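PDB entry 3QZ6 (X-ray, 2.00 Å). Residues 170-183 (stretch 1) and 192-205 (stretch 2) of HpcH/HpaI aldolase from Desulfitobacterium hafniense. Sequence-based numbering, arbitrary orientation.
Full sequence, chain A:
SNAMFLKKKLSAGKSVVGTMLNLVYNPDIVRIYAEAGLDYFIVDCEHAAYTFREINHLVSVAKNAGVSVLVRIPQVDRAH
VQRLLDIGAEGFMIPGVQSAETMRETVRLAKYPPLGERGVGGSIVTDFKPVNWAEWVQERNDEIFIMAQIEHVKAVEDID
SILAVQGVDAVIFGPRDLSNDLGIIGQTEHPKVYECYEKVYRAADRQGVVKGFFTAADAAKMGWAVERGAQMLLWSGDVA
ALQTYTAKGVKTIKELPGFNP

Stretch 1 170-183: AVIFGPRDLSNDLG
Stretch 2 (192-205) KVYECYEKVYRAAD

The centre of the contact is the ring of Phe173, the last residue of strand 170-173. Its CA-to-CB bond points toward helix 192-205, and chi1 of -49° (m) with chi2 of -77° brings the ring among three helix residues. Tyr197 covers one face, with Phe173 CG 3.3 Å from Tyr197 CE1; the ring centroids are 4.2 Å apart and the planes inclined at 36°, an oblique pairing. Val200 and Tyr201 lie at the ring edge, near its plane: Phe173 CE1 to Val200 CB and Phe173 CE2 to Tyr201 CE1 are both 3.6 Å. The Tyr201 ring is also oblique, its centroid 5.6 Å from that of Phe173 and its plane at 41°. The CA-to-CB bonds of both tyrosines point sideways to the first stretch, in m rotamers (chi1 -65° and -85°; chi2 -18° and 7°), but their ends come nearer to it.

The strand is extended (phi/psi -132/146 at Val171, -120/155 at Phe173) and runs antiparallel to the helix, at 177° with the axes 9.6 Å apart at closest approach. The register follows: CA of Val171 is 7.3 Å from CA of Ala204, and CA of Phe173 is 7.7 Å from CA of Tyr197. Strand alternation turns Val171 and Phe173 toward the helix, Ala170 and Ile172 away. Val171 (chi1 66°, p) places CG2 3.8 Å from Val200 CG1 (Val200 chi1 171°, t) and CG1 4.1 Å from Ala204 CB.

Gly174 is at the N-cap position of helix 175-181, which crosses the second helix at 112°, the axes 10.3 Å apart at closest approach. The hydrogen bond from Leu178 N to Gly174 O, 3.0 Å, closes its first turn. Tyr197 OH comes 3.4 Å from Pro175 CB. Leu178 (t, p) directs CD2 to within 3.9 Å of Tyr197 CE1 and 4.0 Å of Cys196 CB. Farther along, CA of Ser179 is 6.4 Å from CA of Val193. Leu182 (m, t) packs CD1 3.9 Å from Val193 CG2 (Val193 chi1 171°, t) and 4.1 Å from Cys196 SG (chi1 -68°, m).

Gly183, at phi/psi 79/11, ends this segment in a Schellman motif, with Gly183 N donating a hydrogen bond to Asn180 O at 2.9 Å.

At the polar edge, the exposed Lys192 (m, t, chi3 107°, t) brings NZ 3.8 Å from Leu182 O. No hydrogen bond joins the stretches; the contacts across them are mainly apolar, and the surface buried is 627 Å², both sides summed.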

ATOM      1  N   ALA A 170      12.053 -21.829  14.242  1.00 22.61           N
ATOM      2  CA  ALA A 170      12.343 -21.787  12.818  1.00 20.41           C
ATOM      3  C   ALA A 170      13.580 -20.950  12.536  1.00 21.91           C
ATOM      4  O   ALA A 170      14.024 -20.175  13.389  1.00 21.43           O
ATOM      5  CB  ALA A 170      11.138 -21.219  12.071  1.00 21.38           C
ATOM      6  N   VAL A 171      14.135 -21.104  11.338  1.00 19.38           N
ATOM      7  CA  VAL A 171      15.285 -20.302  10.939  1.00 21.22           C
ATOM      8  C   VAL A 171      15.053 -19.727   9.542  1.00 22.85           C
ATOM      9  O   VAL A 171      14.402 -20.351   8.701  1.00 22.95           O
ATOM     10  CB  VAL A 171      16.596 -21.131  10.985  1.00 22.20           C
ATOM     11  CG1 VAL A 171      16.574 -22.232   9.936  1.00 24.70           C
ATOM     12  CG2 VAL A 171      17.805 -20.232  10.791  1.00 18.75           C
ATOM     13  N   ILE A 172      15.569 -18.526   9.308  1.00 23.17           N
ATOM     14  CA  ILE A 172      15.424 -17.872   8.016  1.00 23.95           C
ATOM     15  C   ILE A 172      16.683 -17.037   7.750  1.00 24.44           C
ATOM     16  O   ILE A 172      17.581 -16.987   8.590  1.00 25.08           O
ATOM     17  CB  ILE A 172      14.103 -17.043   7.949  1.00 21.95           C
ATOM     18  CG1 ILE A 172      13.718 -16.735   6.507  1.00 22.14           C
ATOM     19  CG2 ILE A 172      14.196 -15.766   8.768  1.00 21.96           C
ATOM     20  CD1 ILE A 172      12.262 -16.276   6.363  1.00 23.12           C
ATOM     21  N   PHE A 173      16.766 -16.414   6.580  1.00 20.15           N
ATOM     22  CA  PHE A 173      17.948 -15.642   6.206  1.00 20.51           C
ATOM     23  C   PHE A 173      17.634 -14.181   5.927  1.00 25.81           C
ATOM     24  O   PHE A 173      16.509 -13.837   5.547  1.00 21.47           O
ATOM     25  CB  PHE A 173      18.584 -16.251   4.958  1.00 23.95           C
ATOM     26  CG  PHE A 173      18.784 -17.729   5.065  1.00 22.83           C
ATOM     27  CD1 PHE A 173      19.830 -18.239   5.815  1.00 22.75           C
ATOM     28  CD2 PHE A 173      17.901 -18.603   4.457  1.00 26.10           C
ATOM     29  CE1 PHE A 173      20.009 -19.601   5.941  1.00 27.89           C
ATOM     30  CE2 PHE A 173      18.072 -19.970   4.576  1.00 26.37           C
ATOM     31  CZ  PHE A 173      19.126 -20.469   5.320  1.00 26.25           C
ATOM     32  N   GLY A 174      18.645 -13.335   6.101  1.00 21.53           N
ATOM     33  CA  GLY A 174      18.605 -11.959   5.628  1.00 25.33           C
ATOM     34  C   GLY A 174      19.638 -11.853   4.521  1.00 27.66           C
ATOM     35  O   GLY A 174      20.811 -11.605   4.783  1.00 26.44           O
ATOM     36  N   PRO A 175      19.213 -12.073   3.273  1.00 25.95           N
ATOM     37  CA  PRO A 175      20.182 -12.241   2.178  1.00 26.72           C
ATOM     38  C   PRO A 175      21.063 -11.015   1.931  1.00 29.44           C
ATOM     39  O   PRO A 175      22.235 -11.166   1.589  1.00 28.72           O
ATOM     40  CB  PRO A 175      19.294 -12.525   0.963  1.00 22.95           C
ATOM     41  CG  PRO A 175      18.009 -13.026   1.531  1.00 29.88           C
ATOM     42  CD  PRO A 175      17.827 -12.300   2.832  1.00 24.01           C
ATOM     43  N   ARG A 176      20.517  -9.815   2.088  1.00 25.12           N
ATOM     44  CA  ARG A 176      21.300  -8.624   1.803  1.00 23.05           C
ATOM     45  C   ARG A 176      22.466  -8.493   2.781  1.00 27.07           C
ATOM     46  O   ARG A 176      23.611  -8.300   2.368  1.00 27.70           O
ATOM     47  CB  ARG A 176      20.429  -7.365   1.839  1.00 20.81           C
ATOM     48  CG  ARG A 176      21.189  -6.080   1.462  1.00 24.40           C
ATOM     49  CD  ARG A 176      20.215  -4.944   1.156  1.00 29.46           C
ATOM     50  NE  ARG A 176      19.406  -5.271  -0.014  1.00 34.12           N
ATOM     51  CZ  ARG A 176      18.127  -4.936  -0.166  1.00 39.91           C
ATOM     52  NH1 ARG A 176      17.500  -4.248   0.776  1.00 30.87           N
ATOM     53  NH2 ARG A 176      17.473  -5.282  -1.270  1.00 38.86           N
ATOM     54  N   ASP A 177      22.177  -8.592   4.076  1.00 23.29           N
ATOM     55  CA  ASP A 177      23.236  -8.507   5.083  1.00 23.90           C
ATOM     56  C   ASP A 177      24.207  -9.680   4.948  1.00 27.13           C
ATOM     57  O   ASP A 177      25.416  -9.512   5.093  1.00 26.49           O
ATOM     58  CB  ASP A 177      22.666  -8.457   6.506  1.00 23.58           C
ATOM     59  CG  ASP A 177      22.162  -7.057   6.899  1.00 33.68           C
ATOM     60  OD1 ASP A 177      22.881  -6.058   6.677  1.00 32.46           O
ATOM     61  OD2 ASP A 177      21.040  -6.959   7.434  1.00 41.18           O
ATOM     62  N   LEU A 178      23.680 -10.870   4.684  1.00 22.56           N
ATOM     63  CA  LEU A 178      24.541 -12.039   4.551  1.00 23.71           C
ATOM     64  C   LEU A 178      25.488 -11.862   3.377  1.00 26.84           C
ATOM     65  O   LEU A 178      26.690 -12.094   3.501  1.00 23.91           O
ATOM     66  CB  LEU A 178      23.722 -13.313   4.376  1.00 21.24           C
ATOM     67  CG  LEU A 178      24.519 -14.616   4.239  1.00 29.76           C
ATOM     68  CD1 LEU A 178      25.367 -14.893   5.491  1.00 25.03           C
ATOM     69  CD2 LEU A 178      23.570 -15.777   3.969  1.00 29.91           C
ATOM     70  N   SER A 179      24.952 -11.442   2.234  1.00 27.84           N
ATOM     71  CA  SER A 179      25.797 -11.187   1.071  1.00 25.31           C
ATOM     72  C   SER A 179      26.832 -10.123   1.424  1.00 27.00           C
ATOM     73  O   SER A 179      27.975 -10.189   0.988  1.00 27.35           O
ATOM     74  CB  SER A 179      24.963 -10.770  -0.149  1.00 25.96           C
ATOM     75  OG  SER A 179      24.312  -9.523   0.059  1.00 27.43           O
ATOM     76  N   ASN A 180      26.439  -9.155   2.243  1.00 25.97           N
ATOM     77  CA  ASN A 180      27.388  -8.141   2.677  1.00 26.22           C
ATOM     78  C   ASN A 180      28.499  -8.763   3.501  1.00 30.11           C
ATOM     79  O   ASN A 180      29.672  -8.432   3.321  1.00 27.10           O
ATOM     80  CB  ASN A 180      26.711  -7.018   3.473  1.00 21.98           C
ATOM     81  CG  ASN A 180      27.624  -5.802   3.654  1.00 29.19           C
ATOM     82  OD1 ASN A 180      28.541  -5.568   2.856  1.00 27.61           O
ATOM     83  ND2 ASN A 180      27.368  -5.020   4.691  1.00 25.40           N
ATOM     84  N   ASP A 181      28.130  -9.670   4.402  1.00 29.91           N
ATOM     85  CA  ASP A 181      29.121 -10.307   5.261  1.00 30.92           C
ATOM     86  C   ASP A 181      30.063 -11.196   4.449  1.00 34.36           C
ATOM     87  O   ASP A 181      31.192 -11.443   4.864  1.00 29.49           O
ATOM     88  CB  ASP A 181      28.459 -11.121   6.376  1.00 30.40           C
ATOM     89  CG  ASP A 181      29.355 -11.265   7.603  1.00 34.38           C
ATOM     90  OD1 ASP A 181      29.985 -10.263   8.004  1.00 32.67           O
ATOM     91  OD2 ASP A 181      29.436 -12.372   8.170  1.00 29.81           O
ATOM     92  N   LEU A 182      29.598 -11.678   3.299  1.00 29.20           N
ATOM     93  CA  LEU A 182      30.433 -12.487   2.409  1.00 31.05           C
ATOM     94  C   LEU A 182      31.299 -11.616   1.502  1.00 34.71           C
ATOM     95  O   LEU A 182      32.040 -12.125   0.663  1.00 34.47           O
ATOM     96  CB  LEU A 182      29.564 -13.414   1.558  1.00 28.16           C
ATOM     97  CG  LEU A 182      28.967 -14.606   2.306  1.00 29.55           C
ATOM     98  CD1 LEU A 182      27.727 -15.116   1.592  1.00 27.31           C
ATOM     99  CD2 LEU A 182      30.020 -15.723   2.487  1.00 27.96           C
ATOM    100  N   GLY A 183      31.188 -10.300   1.664  1.00 35.76           N
ATOM    101  CA  GLY A 183      31.955  -9.370   0.857  1.00 33.55           C
ATOM    102  C   GLY A 183      31.384  -9.159  -0.535  1.00 35.72           C
ATOM    103  O   GLY A 183      32.030  -8.547  -1.377  1.00 35.38           O
ATOM    104  N   LYS A 192      27.892 -18.646  -3.292  1.00 33.63           N
ATOM    105  CA  LYS A 192      28.351 -18.614  -1.898  1.00 34.35           C
ATOM    106  C   LYS A 192      27.191 -18.401  -0.923  1.00 34.00           C
ATOM    107  O   LYS A 192      27.189 -18.927   0.188  1.00 35.18           O
ATOM    108  CB  LYS A 192      29.416 -17.533  -1.686  1.00 40.30           C
ATOM    109  CG  LYS A 192      30.792 -17.874  -2.249  1.00 55.14           C
ATOM    110  CD  LYS A 192      31.735 -16.674  -2.142  1.00 68.48           C
ATOM    111  CE  LYS A 192      32.791 -16.864  -1.059  1.00 76.18           C
ATOM    112  NZ  LYS A 192      33.274 -15.554  -0.526  1.00 78.10           N
ATOM    113  N   VAL A 193      26.203 -17.619  -1.341  1.00 31.89           N
ATOM    114  CA  VAL A 193      25.035 -17.382  -0.511  1.00 27.31           C
ATOM    115  C   VAL A 193      24.239 -18.678  -0.351  1.00 26.99           C
ATOM    116  O   VAL A 193      23.873 -19.058   0.757  1.00 29.34           O
ATOM    117  CB  VAL A 193      24.150 -16.259  -1.096  1.00 32.20           C
ATOM    118  CG1 VAL A 193      22.835 -16.165  -0.353  1.00 30.28           C
ATOM    119  CG2 VAL A 193      24.889 -14.927  -1.047  1.00 26.32           C
ATOM    120  N   TYR A 194      23.990 -19.367  -1.459  1.00 26.75           N
ATOM    121  CA  TYR A 194      23.286 -20.644  -1.410  1.00 30.43           C
ATOM    122  C   TYR A 194      24.027 -21.731  -0.611  1.00 30.07           C
ATOM    123  O   TYR A 194      23.398 -22.559   0.045  1.00 30.66           O
ATOM    124  CB  TYR A 194      22.920 -21.118  -2.826  1.00 32.64           C
ATOM    125  CG  TYR A 194      21.680 -20.427  -3.336  1.00 32.77           C
ATOM    126  CD1 TYR A 194      21.767 -19.237  -4.043  1.00 42.39           C
ATOM    127  CD2 TYR A 194      20.418 -20.935  -3.065  1.00 30.70           C
ATOM    128  CE1 TYR A 194      20.634 -18.589  -4.488  1.00 43.09           C
ATOM    129  CE2 TYR A 194      19.280 -20.291  -3.505  1.00 33.33           C
ATOM    130  CZ  TYR A 194      19.395 -19.121  -4.218  1.00 38.72           C
ATOM    131  OH  TYR A 194      18.267 -18.470  -4.660  1.00 40.04           O
ATOM    132  N   GLU A 195      25.355 -21.714  -0.643  1.00 30.13           N
ATOM    133  CA  GLU A 195      26.140 -22.621   0.199  1.00 33.26           C
ATOM    134  C   GLU A 195      25.795 -22.411   1.667  1.00 33.78           C
ATOM    135  O   GLU A 195      25.600 -23.374   2.409  1.00 29.53           O
ATOM    136  CB  GLU A 195      27.638 -22.390   0.010  1.00 43.10           C
ATOM    137  CG  GLU A 195      28.206 -22.894  -1.301  1.00 59.47           C
ATOM    138  CD  GLU A 195      29.690 -22.591  -1.438  1.00 71.73           C
ATOM    139  OE1 GLU A 195      30.393 -22.574  -0.400  1.00 73.27           O
ATOM    140  OE2 GLU A 195      30.148 -22.357  -2.579  1.00 73.44           O
ATOM    141  N   CYS A 196      25.737 -21.147   2.091  1.00 27.54           N
ATOM    142  CA  CYS A 196      25.335 -20.828   3.457  1.00 28.73           C
ATOM    143  C   CYS A 196      23.938 -21.372   3.757  1.00 27.71           C
ATOM    144  O   CYS A 196      23.708 -21.997   4.794  1.00 28.16           O
ATOM    145  CB  CYS A 196      25.365 -19.311   3.703  1.00 28.24           C
ATOM    146  SG  CYS A 196      27.019 -18.570   3.701  1.00 35.30           S
ATOM    147  N   TYR A 197      22.997 -21.126   2.853  1.00 26.78           N
ATOM    148  CA  TYR A 197      21.631 -21.603   3.062  1.00 22.19           C
ATOM    149  C   TYR A 197      21.636 -23.102   3.316  1.00 25.82           C
ATOM    150  O   TYR A 197      20.985 -23.589   4.242  1.00 29.18           O
ATOM    151  CB  TYR A 197      20.756 -21.313   1.843  1.00 23.10           C
ATOM    152  CG  TYR A 197      20.519 -19.850   1.545  1.00 26.79           C
ATOM    153  CD1 TYR A 197      20.744 -18.868   2.505  1.00 28.11           C
ATOM    154  CD2 TYR A 197      20.056 -19.455   0.296  1.00 29.67           C
ATOM    155  CE1 TYR A 197      20.512 -17.525   2.218  1.00 28.36           C
ATOM    156  CE2 TYR A 197      19.821 -18.127   0.005  1.00 33.55           C
ATOM    157  CZ  TYR A 197      20.043 -17.170   0.966  1.00 33.29           C
ATOM    158  OH  TYR A 197      19.808 -15.853   0.642  1.00 35.49           O
ATOM    159  N   GLU A 198      22.368 -23.831   2.475  1.00 28.55           N
ATOM    160  CA  GLU A 198      22.417 -25.288   2.570  1.00 30.32           C
ATOM    161  C   GLU A 198      22.953 -25.731   3.923  1.00 29.32           C
ATOM    162  O   GLU A 198      22.408 -26.650   4.540  1.00 31.08           O
ATOM    163  CB  GLU A 198      23.276 -25.887   1.447  1.00 33.60           C
ATOM    164  CG  GLU A 198      22.741 -25.674   0.032  1.00 42.50           C
ATOM    165  CD  GLU A 198      21.629 -26.647  -0.341  1.00 52.70           C
ATOM    166  OE1 GLU A 198      20.996 -27.219   0.573  1.00 52.94           O
ATOM    167  OE2 GLU A 198      21.392 -26.841  -1.556  1.00 54.58           O
ATOM    168  N   LYS A 199      24.032 -25.093   4.369  1.00 28.77           N
ATOM    169  CA  LYS A 199      24.633 -25.432   5.655  1.00 30.94           C
ATOM    170  C   LYS A 199      23.627 -25.220   6.770  1.00 26.08           C
ATOM    171  O   LYS A 199      23.507 -26.037   7.675  1.00 29.30           O
ATOM    172  CB  LYS A 199      25.883 -24.597   5.931  1.00 33.73           C
ATOM    173  CG  LYS A 199      27.125 -25.064   5.198  1.00 44.99           C
ATOM    174  CD  LYS A 199      28.308 -24.148   5.478  1.00 52.09           C
ATOM    175  CE  LYS A 199      29.531 -24.581   4.683  1.00 56.44           C
ATOM    176  NZ  LYS A 199      30.636 -23.597   4.796  1.00 59.12           N
ATOM    177  N   VAL A 200      22.897 -24.115   6.709  1.00 25.05           N
ATOM    178  CA  VAL A 200      21.929 -23.827   7.755  1.00 21.89           C
ATOM    179  C   VAL A 200      20.765 -24.815   7.718  1.00 20.76           C
ATOM    180  O   VAL A 200      20.300 -25.280   8.758  1.00 26.57           O
ATOM    181  CB  VAL A 200      21.402 -22.379   7.661  1.00 22.50           C
ATOM    182  CG1 VAL A 200      20.229 -22.184   8.638  1.00 17.54           C
ATOM    183  CG2 VAL A 200      22.539 -21.403   7.946  1.00 26.54           C
ATOM    184  N   TYR A 201      20.294 -25.140   6.522  1.00 21.13           N
ATOM    185  CA  TYR A 201      19.198 -26.098   6.396  1.00 24.07           C
ATOM    186  C   TYR A 201      19.578 -27.483   6.963  1.00 30.24           C
ATOM    187  O   TYR A 201      18.776 -28.141   7.628  1.00 27.99           O
ATOM    188  CB  TYR A 201      18.748 -26.212   4.937  1.00 24.38           C
ATOM    189  CG  TYR A 201      17.743 -25.151   4.507  1.00 25.44           C
ATOM    190  CD1 TYR A 201      17.406 -24.091   5.338  1.00 27.27           C
ATOM    191  CD2 TYR A 201      17.120 -25.233   3.271  1.00 30.15           C
ATOM    192  CE1 TYR A 201      16.473 -23.129   4.938  1.00 27.42           C
ATOM    193  CE2 TYR A 201      16.200 -24.283   2.858  1.00 28.63           C
ATOM    194  CZ  TYR A 201      15.881 -23.233   3.692  1.00 26.35           C
ATOM    195  OH  TYR A 201      14.953 -22.311   3.265  1.00 25.39           O
ATOM    196  N   ARG A 202      20.804 -27.921   6.715  1.00 26.47           N
ATOM    197  CA  ARG A 202      21.248 -29.197   7.284  1.00 30.65           C
ATOM    198  C   ARG A 202      21.227 -29.164   8.811  1.00 33.11           C
ATOM    199  O   ARG A 202      20.823 -30.133   9.452  1.00 31.33           O
ATOM    200  CB  ARG A 202      22.638 -29.567   6.779  1.00 30.76           C
ATOM    201  CG  ARG A 202      22.650 -30.041   5.341  1.00 32.34           C
ATOM    202  CD  ARG A 202      24.057 -30.399   4.910  1.00 39.17           C
ATOM    203  NE  ARG A 202      24.393 -29.756   3.652  1.00 47.31           N
ATOM    204  CZ  ARG A 202      25.443 -28.964   3.490  1.00 43.14           C
ATOM    205  NH1 ARG A 202      26.254 -28.747   4.506  1.00 39.44           N
ATOM    206  NH2 ARG A 202      25.682 -28.401   2.312  1.00 50.53           N
ATOM    207  N   ALA A 203      21.646 -28.043   9.395  1.00 27.46           N
ATOM    208  CA  ALA A 203      21.594 -27.907  10.847  1.00 27.12           C
ATOM    209  C   ALA A 203      20.154 -27.871  11.350  1.00 28.81           C
ATOM    210  O   ALA A 203      19.828 -28.457  12.388  1.00 31.79           O
ATOM    211  CB  ALA A 203      22.361 -26.665  11.307  1.00 28.52           C
ATOM    212  N   ALA A 204      19.284 -27.177  10.623  1.00 27.44           N
ATOM    213  CA  ALA A 204      17.878 -27.135  10.997  1.00 25.13           C
ATOM    214  C   ALA A 204      17.298 -28.556  11.038  1.00 28.16           C
ATOM    215  O   ALA A 204      16.555 -28.918  11.956  1.00 29.67           O
ATOM    216  CB  ALA A 204      17.090 -26.251  10.021  1.00 26.28           C
ATOM    217  N   ASP A 205      17.638 -29.359  10.035  1.00 27.96           N
ATOM    218  CA  ASP A 205      17.192 -30.750   9.992  1.00 34.68           C
ATOM    219  C   ASP A 205      17.692 -31.527  11.207  1.00 33.21           C
ATOM    220  O   ASP A 205      16.925 -32.245  11.850  1.00 36.99           O
ATOM    221  CB  ASP A 205      17.643 -31.429   8.690  1.00 36.92           C
ATOM    222  CG  ASP A 205      16.941 -30.857   7.465  1.00 44.26           C
ATOM    223  OD1 ASP A 205      15.845 -30.282   7.637  1.00 40.67           O
ATOM    224  OD2 ASP A 205      17.474 -30.978   6.339  1.00 47.77           O
TER